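Local coordinates for plasmin and fibronectin-binding protein A (Streptococcus pneumoniae, PDB 4MR0) that serves as a fibronectin-dependent adhesin and invasin on the pneumococcal surface, binding human fibronectin, plasmin, plasminogen and serum albumin, at residues N472-I483 and N497-G505; M374-T382 and G409-Y418. One frame throughout, in Å; residues are numbered along the deposited sequence.

Contact 1 (N472-I483 and N497-G505); sequences NNNSKETEQPNI and NSIFGGKEG
Asn473 N gives its hydrogen to Phe500 O at 2.8 Å, and at the far end of the contact Ile483 N does the same to Gly505 O at 3.0 Å. Asn482 N adds two weak bonds, to the carbonyls of Glu504 and Gly505. Between these ends the chain 474-481 swings outward, and Asn473 shapes the start of that turn: with CG anti to the backbone N (chi1 -167°), OD1 takes both Ser475 N, an Asx turn, and Ser475 OG, which in turn accepts from Thr478 OG1. The two segments belong to successive PbH1 repeats, 4 and 5, so parallel strands of neighbouring coils of a right-handed beta-helix meet here at a corner loop. One water bridges the carbonyls of Asn473 and Ser475, with a weak bond from Gly502 N; a second joins Gln480 O, Lys503 N and Glu504 O. Gly501 CA comes to 3.1 Å from Asn473 O, a CA-H...O contact. Beyond the polar groups, the Pro481 ring lies alongside the Glu504 chain, CB to CB 4.0 Å. Inside the coil, Ile483 CD1 touches Ile499 CD1 at 3.9 Å, with Ile506 beside both.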
loop_
_atom_site.group_PDB
_atom_site.type_symbol
_atom_site.label_atom_id
_atom_site.label_comp_id
_atom_site.label_asym_id
_atom_site.label_seq_id
_atom_site.Cartn_x
_atom_site.Cartn_y
_atom_site.Cartn_z
ATOM N N ASN A 472 12.090 4.197 -16.656
ATOM C CA ASN A 472 12.766 3.420 -17.687
ATOM C C ASN A 472 11.752 2.438 -18.266
ATOM O O ASN A 472 11.577 1.331 -17.753
ATOM C CB ASN A 472 13.952 2.655 -17.094
ATOM C CG ASN A 472 14.989 3.572 -16.487
ATOM O OD1 ASN A 472 15.479 4.490 -17.145
ATOM N ND2 ASN A 472 15.335 3.328 -15.225
ATOM N N ASN A 473 11.071 2.857 -19.324
ATOM C CA ASN A 473 10.070 2.014 -19.955
ATOM C C ASN A 473 10.576 1.388 -21.256
ATOM O O ASN A 473 10.680 2.068 -22.280
ATOM C CB ASN A 473 8.798 2.825 -20.241
ATOM C CG ASN A 473 7.615 1.942 -20.617
ATOM O OD1 ASN A 473 7.788 0.773 -20.971
ATOM N ND2 ASN A 473 6.410 2.499 -20.547
ATOM N N ASN A 474 10.903 0.099 -21.215
ATOM C CA ASN A 474 11.356 -0.591 -22.421
ATOM C C ASN A 474 10.381 -1.679 -22.839
ATOM O O ASN A 474 10.775 -2.690 -23.425
ATOM C CB ASN A 474 12.753 -1.195 -22.249
ATOM C CG ASN A 474 13.081 -1.519 -20.817
ATOM O OD1 ASN A 474 13.670 -0.704 -20.105
ATOM N ND2 ASN A 474 12.697 -2.711 -20.377
ATOM N N SER A 475 9.106 -1.468 -22.531
ATOM C CA SER A 475 8.069 -2.419 -22.903
ATOM C C SER A 475 7.847 -2.246 -24.400
ATOM O O SER A 475 8.089 -1.166 -24.939
ATOM C CB SER A 475 6.771 -2.115 -22.152
ATOM O OG SER A 475 6.225 -0.875 -22.567
ATOM N N LYS A 476 7.390 -3.297 -25.074
ATOM C CA LYS A 476 7.143 -3.211 -26.509
ATOM C C LYS A 476 5.727 -2.759 -26.833
ATOM O O LYS A 476 4.749 -3.330 -26.349
ATOM C CB LYS A 476 7.442 -4.552 -27.189
ATOM C CG LYS A 476 8.833 -4.595 -27.831
ATOM C CD LYS A 476 9.347 -6.026 -27.978
ATOM C CE LYS A 476 8.743 -6.752 -29.179
ATOM N NZ LYS A 476 8.981 -8.230 -29.039
ATOM N N GLU A 477 5.636 -1.719 -27.655
ATOM C CA GLU A 477 4.358 -1.157 -28.067
ATOM C C GLU A 477 3.457 -0.853 -26.875
ATOM O O GLU A 477 2.377 -1.421 -26.724
ATOM C CB GLU A 477 3.674 -2.104 -29.057
ATOM C CG GLU A 477 4.210 -1.956 -30.480
ATOM C CD GLU A 477 3.915 -3.151 -31.366
ATOM O OE1 GLU A 477 2.770 -3.652 -31.340
ATOM O OE2 GLU A 477 4.833 -3.580 -32.101
ATOM N N THR A 478 3.927 0.066 -26.036
ATOM C CA THR A 478 3.213 0.493 -24.840
ATOM C C THR A 478 1.793 0.928 -25.192
ATOM O O THR A 478 1.564 1.549 -26.229
ATOM C CB THR A 478 3.944 1.666 -24.163
ATOM O OG1 THR A 478 5.352 1.400 -24.138
ATOM C CG2 THR A 478 3.456 1.841 -22.740
ATOM N N GLU A 479 0.849 0.614 -24.312
ATOM C CA GLU A 479 -0.553 0.935 -24.542
ATOM C C GLU A 479 -1.107 2.164 -23.823
ATOM O O GLU A 479 -2.304 2.438 -23.906
ATOM C CB GLU A 479 -1.406 -0.281 -24.193
ATOM C CG GLU A 479 -1.143 -1.471 -25.088
ATOM C CD GLU A 479 -1.718 -2.755 -24.530
ATOM O OE1 GLU A 479 -2.884 -2.743 -24.078
ATOM O OE2 GLU A 479 -1.001 -3.778 -24.549
ATOM N N GLN A 480 -0.258 2.895 -23.109
ATOM C CA GLN A 480 -0.718 4.096 -22.415
ATOM C C GLN A 480 0.463 4.973 -22.012
ATOM O O GLN A 480 1.619 4.552 -22.099
ATOM C CB GLN A 480 -1.559 3.735 -21.179
ATOM C CG GLN A 480 -0.791 3.097 -20.040
ATOM C CD GLN A 480 -0.279 1.723 -20.392
ATOM O OE1 GLN A 480 0.926 1.486 -20.406
ATOM N NE2 GLN A 480 -1.197 0.805 -20.686
ATOM N N PRO A 481 0.184 6.208 -21.566
ATOM C CA PRO A 481 1.219 7.162 -21.149
ATOM C C PRO A 481 2.031 6.701 -19.942
ATOM O O PRO A 481 1.609 5.816 -19.194
ATOM C CB PRO A 481 0.420 8.428 -20.839
ATOM C CG PRO A 481 -0.834 8.273 -21.657
ATOM C CD PRO A 481 -1.151 6.820 -21.467
ATOM N N ASN A 482 3.199 7.312 -19.760
ATOM C CA ASN A 482 4.064 6.982 -18.635
ATOM C C ASN A 482 3.568 7.713 -17.390
ATOM O O ASN A 482 3.568 7.157 -16.290
ATOM C CB ASN A 482 5.509 7.383 -18.936
ATOM C CG ASN A 482 6.208 6.405 -19.867
ATOM O OD1 ASN A 482 6.662 6.775 -20.956
ATOM N ND2 ASN A 482 6.302 5.149 -19.443
ATOM N N ILE A 483 3.130 8.954 -17.573
ATOM C CA ILE A 483 2.631 9.763 -16.466
ATOM C C ILE A 483 1.309 10.426 -16.837
ATOM O O ILE A 483 1.243 11.217 -17.784
ATOM C CB ILE A 483 3.643 10.864 -16.084
ATOM C CG1 ILE A 483 4.967 10.222 -15.662
ATOM C CG2 ILE A 483 3.068 11.743 -14.962
ATOM C CD1 ILE A 483 6.065 11.221 -15.360
ATOM N N ASN A 497 11.506 15.397 -14.414
ATOM C CA ASN A 497 11.354 13.957 -14.472
ATOM C C ASN A 497 12.085 13.480 -15.729
ATOM O O ASN A 497 12.138 14.202 -16.731
ATOM C CB ASN A 497 9.869 13.582 -14.547
ATOM C CG ASN A 497 9.098 13.978 -13.293
ATOM O OD1 ASN A 497 9.238 13.354 -12.242
ATOM N ND2 ASN A 497 8.285 15.024 -13.401
ATOM N N SER A 498 12.662 12.281 -15.668
ATOM C CA SER A 498 13.366 11.701 -16.810
ATOM C C SER A 498 12.604 10.466 -17.288
ATOM O O SER A 498 12.388 9.524 -16.525
ATOM C CB SER A 498 14.797 11.301 -16.430
ATOM O OG SER A 498 15.613 12.434 -16.190
ATOM N N ILE A 499 12.199 10.472 -18.553
ATOM C CA ILE A 499 11.459 9.353 -19.118
ATOM C C ILE A 499 12.192 8.704 -20.294
ATOM O O ILE A 499 12.371 9.326 -21.343
ATOM C CB ILE A 499 10.063 9.805 -19.587
ATOM C CG1 ILE A 499 9.326 10.478 -18.425
ATOM C CG2 ILE A 499 9.273 8.609 -20.099
ATOM C CD1 ILE A 499 7.950 10.993 -18.778
ATOM N N PHE A 500 12.608 7.451 -20.111
ATOM C CA PHE A 500 13.319 6.712 -21.156
ATOM C C PHE A 500 12.449 5.620 -21.775
ATOM O O PHE A 500 12.269 4.557 -21.175
ATOM C CB PHE A 500 14.578 6.033 -20.600
ATOM C CG PHE A 500 15.598 6.978 -20.031
ATOM C CD1 PHE A 500 15.404 7.571 -18.787
ATOM C CD2 PHE A 500 16.779 7.244 -20.724
ATOM C CE1 PHE A 500 16.375 8.419 -18.240
ATOM C CE2 PHE A 500 17.753 8.088 -20.188
ATOM C CZ PHE A 500 17.551 8.674 -18.942
ATOM N N GLY A 501 11.908 5.871 -22.962
ATOM C CA GLY A 501 11.102 4.860 -23.624
ATOM C C GLY A 501 9.598 4.985 -23.511
ATOM O O GLY A 501 9.076 5.694 -22.651
ATOM N N GLY A 502 8.898 4.283 -24.395
ATOM C CA GLY A 502 7.450 4.316 -24.385
ATOM C C GLY A 502 6.865 5.085 -25.550
ATOM O O GLY A 502 7.535 5.321 -26.556
ATOM N N LYS A 503 5.606 5.481 -25.406
ATOM C CA LYS A 503 4.908 6.226 -26.444
ATOM C C LYS A 503 4.755 7.673 -25.986
ATOM O O LYS A 503 5.540 8.539 -26.377
ATOM C CB LYS A 503 3.542 5.584 -26.695
ATOM C CG LYS A 503 2.806 6.081 -27.925
ATOM C CD LYS A 503 2.015 4.937 -28.551
ATOM C CE LYS A 503 0.972 5.433 -29.537
ATOM N NZ LYS A 503 -0.131 6.150 -28.837
ATOM N N GLU A 504 3.750 7.934 -25.157
ATOM C CA GLU A 504 3.530 9.279 -24.634
ATOM C C GLU A 504 4.308 9.419 -23.333
ATOM O O GLU A 504 4.491 8.444 -22.603
ATOM C CB GLU A 504 2.041 9.519 -24.371
ATOM C CG GLU A 504 1.177 9.425 -25.616
ATOM C CD GLU A 504 0.055 8.414 -25.469
ATOM O OE1 GLU A 504 0.346 7.245 -25.127
ATOM O OE2 GLU A 504 -1.118 8.788 -25.702
ATOM N N GLY A 505 4.783 10.627 -23.054
ATOM C CA GLY A 505 5.527 10.843 -21.832
ATOM C C GLY A 505 4.584 11.276 -20.729
ATOM O O GLY A 505 4.189 10.474 -19.879
HETATM O O HOH W 1 9.922 1.181 -24.771
HETATM O O HOH W 2 3.862 5.759 -22.947
#

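Contact 2 (M374-T382 and G409-Y418); sequences MMYAGVRFT and GAALVNAYSY
Tyr416, Thr382 and Arg380 carry the most buried surface here, and they gather at one end of two neighbouring rungs of the right-handed beta-helix. The Arg380 chain runs extended from CG to NE and lays its guanidinium flat on the Tyr416 ring, planes 14° apart and centres 4.0 Å from each other, a cation-pi stack. CE1 of Tyr416 sits under the middle of the guanidinium, and NH2 of Arg380 reaches CZ of the ring at 3.2 Å. Thr382 takes the opposite face: its CB stands over the ring, 4.1 Å from the centroid, as a CH-pi contact, so the phenol is held between a charged plate and a methine. With CG between its backbone N and carbonyl carbon (chi1 75°), the Tyr416 ring turns toward 380-382 and enters the gap between the side chains of Arg380 and Thr382. At the guanidinium's edge lies ND2 of Asn414, whose OD1 is taken by Arg449 one strand further on.

The backbones beneath run parallel, pairing Val379, Arg380 and Phe381 with Val413, Asn414 and Ala415. Both chains turn a corner where this ladder begins, and there Leu412 O accepts from Gly378 N and Val379 N together. On the face away from Arg380, the Phe381 ring reaches Ala415 CB with CZ and packs on Ile389, while Val413 meets Phe394. Thr382 OG1, also bonded to Gln354, accepts a weak bond from Tyr418 N at 2.8 Å.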
loop_
_atom_site.group_PDB
_atom_site.type_symbol
_atom_site.label_atom_id
_atom_site.label_comp_id
_atom_site.label_asym_id
_atom_site.label_seq_id
_atom_site.Cartn_x
_atom_site.Cartn_y
_atom_site.Cartn_z
ATOM N N MET A 374 4.641 -5.836 -8.706
ATOM C CA MET A 374 3.291 -5.931 -8.146
ATOM C C MET A 374 2.321 -6.140 -9.306
ATOM O O MET A 374 2.583 -5.703 -10.425
ATOM C CB MET A 374 2.919 -4.648 -7.396
ATOM C CG MET A 374 3.104 -4.709 -5.867
ATOM S SD MET A 374 4.761 -4.950 -5.209
ATOM C CE MET A 374 4.950 -6.768 -5.403
ATOM N N MET A 375 1.203 -6.808 -9.040
ATOM C CA MET A 375 0.211 -7.086 -10.075
ATOM C C MET A 375 -0.616 -5.867 -10.480
ATOM O O MET A 375 -1.008 -5.732 -11.643
ATOM C CB MET A 375 -0.720 -8.211 -9.604
ATOM C CG MET A 375 -1.828 -8.558 -10.581
ATOM S SD MET A 375 -2.927 -9.850 -9.921
ATOM C CE MET A 375 -4.144 -8.888 -9.185
ATOM N N TYR A 376 -0.872 -4.969 -9.535
ATOM C CA TYR A 376 -1.687 -3.805 -9.844
ATOM C C TYR A 376 -1.035 -2.463 -9.550
ATOM O O TYR A 376 -1.142 -1.524 -10.350
ATOM C CB TYR A 376 -3.020 -3.909 -9.097
ATOM C CG TYR A 376 -4.023 -2.838 -9.459
ATOM C CD1 TYR A 376 -4.172 -2.413 -10.778
ATOM C CD2 TYR A 376 -4.855 -2.278 -8.488
ATOM C CE1 TYR A 376 -5.121 -1.458 -11.124
ATOM C CE2 TYR A 376 -5.811 -1.322 -8.826
ATOM C CZ TYR A 376 -5.937 -0.917 -10.144
ATOM O OH TYR A 376 -6.876 0.029 -10.488
ATOM N N ALA A 377 -0.356 -2.369 -8.414
ATOM C CA ALA A 377 0.276 -1.114 -8.047
ATOM C C ALA A 377 1.170 -1.244 -6.831
ATOM O O ALA A 377 0.944 -2.088 -5.964
ATOM C CB ALA A 377 -0.797 -0.070 -7.774
ATOM N N GLY A 378 2.198 -0.406 -6.773
ATOM C CA GLY A 378 3.071 -0.421 -5.618
ATOM C C GLY A 378 2.356 0.387 -4.547
ATOM O O GLY A 378 2.307 0.005 -3.369
ATOM N N VAL A 379 1.776 1.503 -4.978
ATOM C CA VAL A 379 1.061 2.417 -4.088
ATOM C C VAL A 379 -0.227 2.901 -4.750
ATOM O O VAL A 379 -0.191 3.485 -5.830
ATOM C CB VAL A 379 1.946 3.655 -3.762
ATOM C CG1 VAL A 379 1.199 4.625 -2.863
ATOM C CG2 VAL A 379 3.250 3.200 -3.106
ATOM N N ARG A 380 -1.365 2.654 -4.105
ATOM C CA ARG A 380 -2.652 3.084 -4.638
ATOM C C ARG A 380 -3.545 3.506 -3.481
ATOM O O ARG A 380 -3.718 2.756 -2.516
ATOM C CB ARG A 380 -3.314 1.952 -5.427
ATOM C CG ARG A 380 -4.751 2.250 -5.852
ATOM C CD ARG A 380 -5.259 1.192 -6.824
ATOM N NE ARG A 380 -6.647 1.410 -7.228
ATOM C CZ ARG A 380 -7.707 0.991 -6.546
ATOM N NH1 ARG A 380 -7.556 0.324 -5.409
ATOM N NH2 ARG A 380 -8.927 1.224 -7.013
ATOM N N PHE A 381 -4.124 4.697 -3.579
ATOM C CA PHE A 381 -4.958 5.186 -2.493
ATOM C C PHE A 381 -5.920 6.301 -2.881
ATOM O O PHE A 381 -5.723 6.999 -3.879
ATOM C CB PHE A 381 -4.058 5.719 -1.369
ATOM C CG PHE A 381 -3.153 6.850 -1.807
ATOM C CD1 PHE A 381 -1.931 6.589 -2.427
ATOM C CD2 PHE A 381 -3.547 8.177 -1.644
ATOM C CE1 PHE A 381 -1.116 7.637 -2.883
ATOM C CE2 PHE A 381 -2.737 9.233 -2.099
ATOM C CZ PHE A 381 -1.523 8.957 -2.719
ATOM N N THR A 382 -6.966 6.449 -2.070
ATOM C CA THR A 382 -7.945 7.516 -2.224
ATOM C C THR A 382 -8.201 7.991 -0.799
ATOM O O THR A 382 -8.287 7.178 0.117
ATOM C CB THR A 382 -9.292 7.038 -2.854
ATOM O OG1 THR A 382 -10.200 8.149 -2.935
ATOM C CG2 THR A 382 -9.938 5.941 -2.006
ATOM N N GLY A 409 -4.392 -4.217 -16.901
ATOM C CA GLY A 409 -3.290 -3.285 -16.750
ATOM C C GLY A 409 -2.924 -2.951 -15.316
ATOM O O GLY A 409 -3.466 -3.522 -14.366
ATOM N N ALA A 410 -1.995 -2.011 -15.162
ATOM C CA ALA A 410 -1.536 -1.599 -13.843
ATOM C C ALA A 410 -1.016 -0.167 -13.857
ATOM O O ALA A 410 -0.718 0.388 -14.912
ATOM C CB ALA A 410 -0.438 -2.540 -13.366
ATOM N N ALA A 411 -0.932 0.426 -12.672
ATOM C CA ALA A 411 -0.414 1.781 -12.500
ATOM C C ALA A 411 0.390 1.693 -11.204
ATOM O O ALA A 411 -0.183 1.607 -10.119
ATOM C CB ALA A 411 -1.564 2.782 -12.368
ATOM N N LEU A 412 1.716 1.697 -11.328
ATOM C CA LEU A 412 2.603 1.556 -10.176
ATOM C C LEU A 412 2.324 2.522 -9.025
ATOM O O LEU A 412 2.375 2.137 -7.859
ATOM C CB LEU A 412 4.059 1.604 -10.653
ATOM C CG LEU A 412 4.282 0.468 -11.676
ATOM C CD1 LEU A 412 5.742 0.373 -12.074
ATOM C CD2 LEU A 412 3.811 -0.855 -11.084
ATOM N N VAL A 413 2.050 3.776 -9.346
ATOM C CA VAL A 413 1.668 4.746 -8.331
ATOM C C VAL A 413 0.319 5.208 -8.857
ATOM O O VAL A 413 0.218 5.676 -9.991
ATOM C CB VAL A 413 2.627 5.946 -8.239
ATOM C CG1 VAL A 413 2.028 7.000 -7.325
ATOM C CG2 VAL A 413 3.965 5.502 -7.674
ATOM N N ASN A 414 -0.722 5.064 -8.047
ATOM C CA ASN A 414 -2.056 5.437 -8.491
ATOM C C ASN A 414 -2.855 6.126 -7.395
ATOM O O ASN A 414 -3.487 5.463 -6.573
ATOM C CB ASN A 414 -2.784 4.171 -8.970
ATOM C CG ASN A 414 -4.131 4.462 -9.608
ATOM O OD1 ASN A 414 -4.571 5.607 -9.675
ATOM N ND2 ASN A 414 -4.797 3.409 -10.085
ATOM N N ALA A 415 -2.808 7.456 -7.368
ATOM C CA ALA A 415 -3.567 8.229 -6.384
ATOM C C ALA A 415 -4.855 8.585 -7.103
ATOM O O ALA A 415 -4.875 9.502 -7.922
ATOM C CB ALA A 415 -2.819 9.500 -6.001
ATOM N N TYR A 416 -5.925 7.862 -6.788
ATOM C CA TYR A 416 -7.203 8.076 -7.446
ATOM C C TYR A 416 -8.294 8.591 -6.519
ATOM O O TYR A 416 -8.063 8.823 -5.337
ATOM C CB TYR A 416 -7.659 6.770 -8.104
ATOM C CG TYR A 416 -8.192 5.738 -7.133
ATOM C CD1 TYR A 416 -7.337 5.045 -6.271
ATOM C CD2 TYR A 416 -9.561 5.473 -7.058
ATOM C CE1 TYR A 416 -7.839 4.110 -5.354
ATOM C CE2 TYR A 416 -10.071 4.548 -6.152
ATOM C CZ TYR A 416 -9.211 3.870 -5.305
ATOM O OH TYR A 416 -9.729 2.949 -4.427
ATOM N N SER A 417 -9.489 8.767 -7.074
ATOM C CA SER A 417 -10.626 9.265 -6.314
ATOM C C SER A 417 -11.700 8.196 -6.151
ATOM O O SER A 417 -12.067 7.522 -7.110
ATOM C CB SER A 417 -11.217 10.492 -7.011
ATOM O OG SER A 417 -10.259 11.538 -7.102
ATOM N N TYR A 418 -12.199 8.052 -4.927
ATOM C CA TYR A 418 -13.236 7.073 -4.611
ATOM C C TYR A 418 -14.482 7.335 -5.462
ATOM O O TYR A 418 -14.929 8.475 -5.574
ATOM C CB TYR A 418 -13.607 7.166 -3.129
ATOM C CG TYR A 418 -14.529 6.058 -2.656
ATOM C CD1 TYR A 418 -14.088 4.735 -2.609
ATOM C CD2 TYR A 418 -15.845 6.330 -2.266
ATOM C CE1 TYR A 418 -14.930 3.703 -2.187
ATOM C CE2 TYR A 418 -16.699 5.303 -1.844
ATOM C CZ TYR A 418 -16.234 3.993 -1.809
ATOM O OH TYR A 418 -17.063 2.965 -1.411
#

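Both contacts join neighbouring coils of the same beta-helix, and strands 410-415 and 483-486 lie in one sheet, with 445-451 between them. The centres are about 17 Å apart and the nearest atoms about 6 Å, so the two do not touch. Contact 2 is buried near the middle of the chain; its strands pair in parallel past a shared corner, and a cation-pi stack lies on one face of the ladder. Contact 1, about 23 Å from the chain centre, is only partly buried: a turn interrupts the pairing, glycines lie close to the facing backbone, and waters and an Asx turn supply much of the polar chemistry.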